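Local coordinates for coenzyme F420-dependent N(5),N(10)-methenyltetrahydromethanopterin reductase-related protein (Desulfurobacterium thermolithotrophum DSM 11699, PDB 6HUY) that is related to the hydrogenase Hmd and binds methenyltetrahydrofolate, though the reaction it supports, if any, is not established, at residues 95-100 with 122-127. Sequence-based numbering, arbitrary orientation.
Sequences VTFKIA and LVLNSY
The rings of Phe97 and Tyr127 lie face to face, with centroids 3.8 Å apart and planes tilted by 15°. Tyr127 CD2 sits over the centre of one Phe97 face. In return, Phe97 CD2 sits over the centre of a Tyr127 face. The closest pair is Phe97 CE2 to Tyr127 CE2, 3.4 Å. At the edge of the Phe97 ring, and in its plane, Leu124 CD1 meets Phe97 CD1 at 3.7 Å. Val123 CG1 comes in obliquely at the ring's far end, 3.8 Å from Phe97 CZ. Phe97 CG stands anti to its own carbonyl carbon (chi1 -49°), a setting that carries the ring across to helix 121-135. Helices 95-103 and 121-135 follow strands 84-87 and 112-115 respectively, neighbours in the parallel sheet of a Rossmann-type domain, as in the Hmd family. Their local axes cross at -54° and approach to 9.8 Å. On the side facing the sheet, Leu124 CD1 also touches Ala100 CB, at 3.7 Å. Both residues pack on Leu87 of strand 84-87. The Leu124 branch reaches this spot with CG anti to the backbone N. The backbone O of Thr96 lies 3.8 Å from the same Leu124 CD1. Thr96 OG1 shares hydrogen bonds with Pro90 O and Thr89 OG1, and its side chain lies about 6 Å from bound methenyltetrahydrofolate. Were Phe97 replaced by an alanine, the Tyr127 ring would probably lose its stacking partner, and a gap would be likely to open beside Val123 and Leu124. Helix 333-354 adds to the aromatic cluster: Tyr348 meets the Phe97 ring edge-to-face and also touches Tyr127, while Glu349 OE2 is hydrogen-bonded to the Tyr127 hydroxyl, which probably limits the movement of that end of the ring.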
loop_
_atom_site.group_PDB
_atom_site.type_symbol
_atom_site.label_atom_id
_atom_site.label_comp_id
_atom_site.label_asym_id
_atom_site.label_seq_id
_atom_site.Cartn_x
_atom_site.Cartn_y
_atom_site.Cartn_z
ATOM N N VAL B 95 22.541 -12.799 3.884
ATOM C CA VAL B 95 23.017 -14.049 4.478
ATOM C C VAL B 95 22.074 -15.201 4.144
ATOM O O VAL B 95 22.517 -16.331 3.900
ATOM C CB VAL B 95 23.209 -13.887 6.001
ATOM C CG1 VAL B 95 23.610 -15.188 6.630
ATOM C CG2 VAL B 95 24.286 -12.824 6.305
ATOM N N THR B 96 20.761 -14.944 4.122
ATOM C CA THR B 96 19.813 -16.005 3.782
ATOM C C THR B 96 20.000 -16.477 2.341
ATOM O O THR B 96 19.848 -17.669 2.046
ATOM C CB THR B 96 18.376 -15.523 4.017
ATOM O OG1 THR B 96 18.200 -15.203 5.403
ATOM C CG2 THR B 96 17.347 -16.594 3.614
ATOM N N PHE B 97 20.320 -15.562 1.427
ATOM C CA PHE B 97 20.584 -15.982 0.052
ATOM C C PHE B 97 21.861 -16.802 -0.023
ATOM O O PHE B 97 21.906 -17.835 -0.701
ATOM C CB PHE B 97 20.676 -14.769 -0.868
ATOM C CG PHE B 97 19.537 -13.821 -0.710
ATOM C CD1 PHE B 97 18.234 -14.288 -0.653
ATOM C CD2 PHE B 97 19.762 -12.469 -0.591
ATOM C CE1 PHE B 97 17.176 -13.412 -0.488
ATOM C CE2 PHE B 97 18.713 -11.588 -0.419
ATOM C CZ PHE B 97 17.421 -12.059 -0.367
ATOM N N LYS B 98 22.896 -16.366 0.694
ATOM C CA LYS B 98 24.188 -17.037 0.652
ATOM C C LYS B 98 24.098 -18.449 1.217
ATOM O O LYS B 98 24.622 -19.403 0.631
ATOM C CB LYS B 98 25.213 -16.213 1.427
ATOM C CG LYS B 98 25.531 -14.863 0.794
ATOM C CD LYS B 98 26.201 -13.895 1.793
ATOM C CE LYS B 98 26.906 -12.734 1.092
ATOM N NZ LYS B 98 25.990 -11.910 0.244
ATOM N N ILE B 99 23.441 -18.609 2.366
ATOM C CA ILE B 99 23.348 -19.939 2.965
ATOM C C ILE B 99 22.580 -20.883 2.041
ATOM O O ILE B 99 23.010 -22.015 1.776
ATOM C CB ILE B 99 22.709 -19.848 4.362
ATOM C CG1 ILE B 99 23.679 -19.149 5.317
ATOM C CG2 ILE B 99 22.364 -21.238 4.903
ATOM C CD1 ILE B 99 23.053 -18.731 6.613
ATOM N N ALA B 100 21.439 -20.424 1.525
ATOM C CA ALA B 100 20.652 -21.265 0.627
ATOM C C ALA B 100 21.474 -21.686 -0.585
ATOM O O ALA B 100 21.421 -22.849 -1.011
ATOM C CB ALA B 100 19.388 -20.523 0.190
ATOM N N LEU B 122 9.702 -16.001 -2.421
ATOM C CA LEU B 122 9.876 -15.701 -3.839
ATOM C C LEU B 122 11.127 -14.873 -4.081
ATOM O O LEU B 122 11.774 -15.017 -5.123
ATOM C CB LEU B 122 8.647 -14.969 -4.396
ATOM C CG LEU B 122 7.878 -15.770 -5.448
ATOM C CD1 LEU B 122 7.304 -17.010 -4.801
ATOM C CD2 LEU B 122 6.795 -14.957 -6.066
ATOM N N VAL B 123 11.474 -13.997 -3.142
ATOM C CA VAL B 123 12.718 -13.253 -3.250
ATOM C C VAL B 123 13.913 -14.203 -3.169
ATOM O O VAL B 123 14.856 -14.106 -3.966
ATOM C CB VAL B 123 12.756 -12.157 -2.171
ATOM C CG1 VAL B 123 14.115 -11.472 -2.127
ATOM C CG2 VAL B 123 11.660 -11.131 -2.447
ATOM N N LEU B 124 13.892 -15.141 -2.214
ATOM C CA LEU B 124 14.937 -16.161 -2.151
ATOM C C LEU B 124 14.980 -16.959 -3.445
ATOM O O LEU B 124 16.049 -17.162 -4.036
ATOM C CB LEU B 124 14.705 -17.103 -0.963
ATOM C CG LEU B 124 15.673 -18.296 -0.875
ATOM C CD1 LEU B 124 17.062 -17.804 -0.547
ATOM C CD2 LEU B 124 15.230 -19.275 0.169
ATOM N N ASN B 125 13.816 -17.444 -3.885
ATOM C CA ASN B 125 13.730 -18.189 -5.135
ATOM C C ASN B 125 14.318 -17.398 -6.298
ATOM O O ASN B 125 15.006 -17.966 -7.156
ATOM C CB ASN B 125 12.273 -18.563 -5.409
ATOM C CG ASN B 125 12.122 -19.463 -6.606
ATOM O OD1 ASN B 125 11.766 -19.015 -7.701
ATOM N ND2 ASN B 125 12.400 -20.748 -6.411
ATOM N N SER B 126 14.074 -16.081 -6.336
ATOM C CA SER B 126 14.621 -15.254 -7.409
ATOM C C SER B 126 16.139 -15.222 -7.363
ATOM O O SER B 126 16.796 -15.213 -8.411
ATOM C CB SER B 126 14.077 -13.827 -7.322
ATOM O OG SER B 126 12.692 -13.801 -7.596
ATOM N N TYR B 127 16.711 -15.173 -6.158
ATOM C CA TYR B 127 18.159 -15.073 -6.020
ATOM C C TYR B 127 18.862 -16.345 -6.475
ATOM O O TYR B 127 20.013 -16.283 -6.913
ATOM C CB TYR B 127 18.537 -14.756 -4.570
ATOM C CG TYR B 127 18.784 -13.283 -4.347
ATOM C CD1 TYR B 127 20.015 -12.716 -4.668
ATOM C CD2 TYR B 127 17.787 -12.450 -3.853
ATOM C CE1 TYR B 127 20.256 -11.350 -4.491
ATOM C CE2 TYR B 127 18.011 -11.075 -3.673
ATOM C CZ TYR B 127 19.248 -10.532 -3.993
ATOM O OH TYR B 127 19.488 -9.180 -3.810
#